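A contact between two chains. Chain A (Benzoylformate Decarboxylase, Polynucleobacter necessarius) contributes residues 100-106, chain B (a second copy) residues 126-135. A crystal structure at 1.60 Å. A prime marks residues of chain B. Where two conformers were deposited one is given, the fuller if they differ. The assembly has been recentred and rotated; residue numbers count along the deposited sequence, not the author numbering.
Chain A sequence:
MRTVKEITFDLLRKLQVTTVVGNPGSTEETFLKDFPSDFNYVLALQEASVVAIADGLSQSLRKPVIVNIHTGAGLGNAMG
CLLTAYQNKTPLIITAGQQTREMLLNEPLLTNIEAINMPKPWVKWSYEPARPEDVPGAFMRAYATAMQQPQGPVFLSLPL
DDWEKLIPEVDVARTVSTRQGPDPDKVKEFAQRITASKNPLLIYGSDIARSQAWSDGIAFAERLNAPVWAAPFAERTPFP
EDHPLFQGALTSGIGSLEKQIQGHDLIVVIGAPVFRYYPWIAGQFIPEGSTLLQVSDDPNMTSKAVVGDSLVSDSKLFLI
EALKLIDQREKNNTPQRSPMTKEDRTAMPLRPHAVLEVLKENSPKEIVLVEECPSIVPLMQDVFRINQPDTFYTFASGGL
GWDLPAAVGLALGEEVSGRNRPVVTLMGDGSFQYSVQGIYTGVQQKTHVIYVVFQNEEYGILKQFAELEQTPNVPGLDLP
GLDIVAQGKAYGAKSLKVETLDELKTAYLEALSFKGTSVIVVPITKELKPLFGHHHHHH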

# COMPACT_ATOMS: atom_id res chain seq x y z
N THR A 100 6.20 18.01 -13.49
CA THR A 100 7.52 17.88 -14.07
C THR A 100 8.57 17.38 -13.06
O THR A 100 8.57 17.78 -11.89
N ARG A 101 9.47 16.51 -13.52
CA ARG A 101 10.56 16.04 -12.66
C ARG A 101 11.39 17.22 -12.12
O ARG A 101 12.09 17.07 -11.12
N GLU A 102 11.30 18.37 -12.78
CA GLU A 102 12.04 19.54 -12.32
C GLU A 102 11.55 19.99 -10.95
O GLU A 102 12.30 20.64 -10.22
N MET A 103 10.31 19.65 -10.60
CA MET A 103 9.73 20.10 -9.32
C MET A 103 9.20 18.98 -8.43
O MET A 103 8.88 19.21 -7.25
N LEU A 104 9.10 17.77 -8.97
CA LEU A 104 8.42 16.66 -8.31
C LEU A 104 8.79 16.44 -6.84
O LEU A 104 7.93 16.15 -6.02
N LEU A 105 10.08 16.54 -6.54
CA LEU A 105 10.56 16.27 -5.18
C LEU A 105 9.86 17.12 -4.13
O LEU A 105 9.60 16.67 -3.02
N ASN A 106 9.56 18.37 -4.48
CA ASN A 106 8.94 19.27 -3.53
C ASN A 106 7.42 19.41 -3.66
O ASN A 106 6.81 20.25 -2.99
N SER B 126 8.72 7.10 2.55
CA SER B 126 9.52 6.19 1.76
C SER B 126 9.52 6.69 0.33
O SER B 126 8.48 7.08 -0.21
N TYR B 127 10.69 6.68 -0.29
CA TYR B 127 10.84 7.41 -1.55
C TYR B 127 11.98 6.88 -2.41
O TYR B 127 13.00 6.43 -1.89
N GLU B 128 11.79 6.96 -3.72
CA GLU B 128 12.82 6.65 -4.70
C GLU B 128 12.90 7.85 -5.64
O GLU B 128 11.98 8.08 -6.43
N PRO B 129 13.98 8.65 -5.54
CA PRO B 129 14.06 9.93 -6.25
C PRO B 129 13.77 9.79 -7.75
O PRO B 129 14.16 8.79 -8.37
N ALA B 130 13.07 10.77 -8.32
CA ALA B 130 12.65 10.72 -9.73
C ALA B 130 13.78 10.97 -10.72
O ALA B 130 13.62 10.75 -11.92
N ARG B 131 14.92 11.45 -10.22
CA ARG B 131 16.10 11.64 -11.07
C ARG B 131 17.34 11.81 -10.19
O ARG B 131 17.22 12.11 -9.00
N PRO B 132 18.54 11.60 -10.77
CA PRO B 132 19.76 11.76 -9.97
C PRO B 132 19.86 13.16 -9.37
O PRO B 132 20.36 13.31 -8.26
N GLU B 133 19.41 14.17 -10.11
CA GLU B 133 19.51 15.55 -9.64
C GLU B 133 18.79 15.79 -8.30
O GLU B 133 19.06 16.77 -7.61
N ASP B 134 17.84 14.90 -7.97
CA ASP B 134 17.01 15.08 -6.79
C ASP B 134 17.55 14.37 -5.56
O ASP B 134 16.95 14.45 -4.48
N VAL B 135 18.65 13.63 -5.71
CA VAL B 135 19.18 12.84 -4.59
C VAL B 135 19.55 13.69 -3.37
O VAL B 135 19.10 13.39 -2.25

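Which side chains point across the contact? From chain A, Arg101 and Leu104 aim their CA-to-CB bonds toward the other copy and Leu105 aims sideways; from chain B, Tyr127′, Ala130′, Arg131′ and Asp134′ all point toward chain A. Met103 points away and makes no contact.

What do the charged groups do? Arg101, with chi1 m and then t, t, extends to the partner loop, where NH2 donates to Ala130′ O at 2.9 Å, an in-plane approach at the guanidinium edge. Arg131′ starts from chi1 p and extends through t, t. Its NE is bound within its own chain, in a salt bridge to Asp134′ OD1 at 3.0 Å that anchors the guanidinium; Arg101 O and Glu102 CA lie over one of its faces. Although Arg101 O is 3.2 Å from Arg131′ NE, the angle is too poor for a hydrogen bond. Glu102 sets out away from chain B, but its m, m rotamer brings the carboxylate back: OE1 forms a salt bridge with Arg131′ NH1 at 3.3 Å, its hydrogen bond weak.

Where is the apolar packing? Leu105, in the t, p rotamer, places CD1 3.7 Å from CE2 of Tyr127′ (chi1 t), approaching the ring obliquely. Leu104, its chi1 between wells at -104°, sets CD1 3.9 Å from Ala130′ CB.

How do waters complete the contact? Water 1 lies among Arg101 O (2.7 Å), Leu105 N (2.9 Å) and Asp134′ OD2 (2.8 Å), accepting from the Leu105 amide and linking the two backbone groups to the carboxylate of Asp134′, whose chi1 is m. Water 2 donates to Glu102 O at 2.8 Å and OE1 at 3.0 Å while accepting from Arg131′ NH2 at 3.0 Å, reinforcing the salt bridge. Water 3 joins Leu104 O, at 2.7 Å, to Tyr127′ OH, at 2.6 Å.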

# COMPACT_ATOMS: atom_id res chain seq x y z
CB THR A 100 7.98 19.22 -14.67
OG1 THR A 100 9.37 19.13 -15.00
CG2 THR A 100 7.79 20.35 -13.67
CB ARG A 101 11.50 15.06 -13.40
CG ARG A 101 10.85 13.74 -13.78
CD ARG A 101 11.88 12.74 -14.37
NE ARG A 101 11.17 11.73 -15.14
CZ ARG A 101 10.88 10.50 -14.70
NH1 ARG A 101 10.20 9.67 -15.49
NH2 ARG A 101 11.27 10.11 -13.49
CB GLU A 102 11.92 20.70 -13.32
CG GLU A 102 12.45 20.42 -14.73
CD GLU A 102 13.96 20.48 -14.85
OE1 GLU A 102 14.65 20.93 -13.90
OE2 GLU A 102 14.48 20.07 -15.91
CB MET A 103 8.59 21.11 -9.58
CG MET A 103 9.03 22.42 -10.22
SD MET A 103 7.78 23.72 -10.14
CE MET A 103 6.61 23.21 -11.41
CB LEU A 104 8.67 15.36 -9.07
CG LEU A 104 7.56 14.79 -9.94
CD1 LEU A 104 8.00 13.40 -10.42
CD2 LEU A 104 6.22 14.74 -9.17
CB LEU A 105 12.07 16.49 -5.11
CG LEU A 105 12.73 16.46 -3.73
CD1 LEU A 105 12.65 15.06 -3.11
CD2 LEU A 105 14.18 16.93 -3.85
CB ASN A 106 9.64 20.63 -3.60
CG ASN A 106 11.14 20.51 -3.44
OD1 ASN A 106 11.88 20.54 -4.43
ND2 ASN A 106 11.60 20.34 -2.20
CB SER B 126 9.00 4.76 1.84
OG SER B 126 7.67 4.67 1.37
CB TYR B 127 11.12 8.87 -1.24
CG TYR B 127 10.90 9.86 -2.36
CD1 TYR B 127 9.62 10.09 -2.87
CD2 TYR B 127 11.95 10.62 -2.86
CE1 TYR B 127 9.41 11.03 -3.88
CE2 TYR B 127 11.75 11.57 -3.87
CZ TYR B 127 10.48 11.76 -4.37
OH TYR B 127 10.26 12.70 -5.36
CB GLU B 128 12.46 5.37 -5.45
CG GLU B 128 13.54 4.88 -6.42
CD GLU B 128 13.29 3.45 -6.89
OE1 GLU B 128 13.76 2.51 -6.21
OE2 GLU B 128 12.61 3.25 -7.92
CB PRO B 129 15.50 10.38 -6.00
CG PRO B 129 15.83 9.77 -4.65
CD PRO B 129 15.15 8.42 -4.67
CB ALA B 130 11.50 11.70 -9.96
CB ARG B 131 15.91 12.84 -12.00
CG ARG B 131 15.60 14.12 -11.28
CD ARG B 131 15.25 15.31 -12.20
NE ARG B 131 15.25 16.49 -11.36
CZ ARG B 131 15.51 17.72 -11.78
NH1 ARG B 131 15.77 17.94 -13.07
NH2 ARG B 131 15.49 18.72 -10.91
CB PRO B 132 20.88 11.55 -10.99
CG PRO B 132 20.26 10.81 -12.12
CD PRO B 132 18.81 11.19 -12.15
CB GLU B 133 18.94 16.51 -10.68
CG GLU B 133 19.83 16.71 -11.92
CD GLU B 133 19.68 15.62 -12.98
OE1 GLU B 133 18.90 14.66 -12.79
OE2 GLU B 133 20.36 15.73 -14.02
CB ASP B 134 15.60 14.53 -7.03
CG ASP B 134 14.78 15.38 -8.01
OD1 ASP B 134 15.19 16.50 -8.35
OD2 ASP B 134 13.69 14.91 -8.41
CB VAL B 135 20.33 11.91 -5.03
CG1 VAL B 135 21.04 11.30 -3.80
CG2 VAL B 135 19.80 10.81 -5.93
O HOH W 1 12.20 17.30 -8.44
O HOH W 2 14.80 21.68 -11.02
O HOH W 3 7.78 13.53 -5.31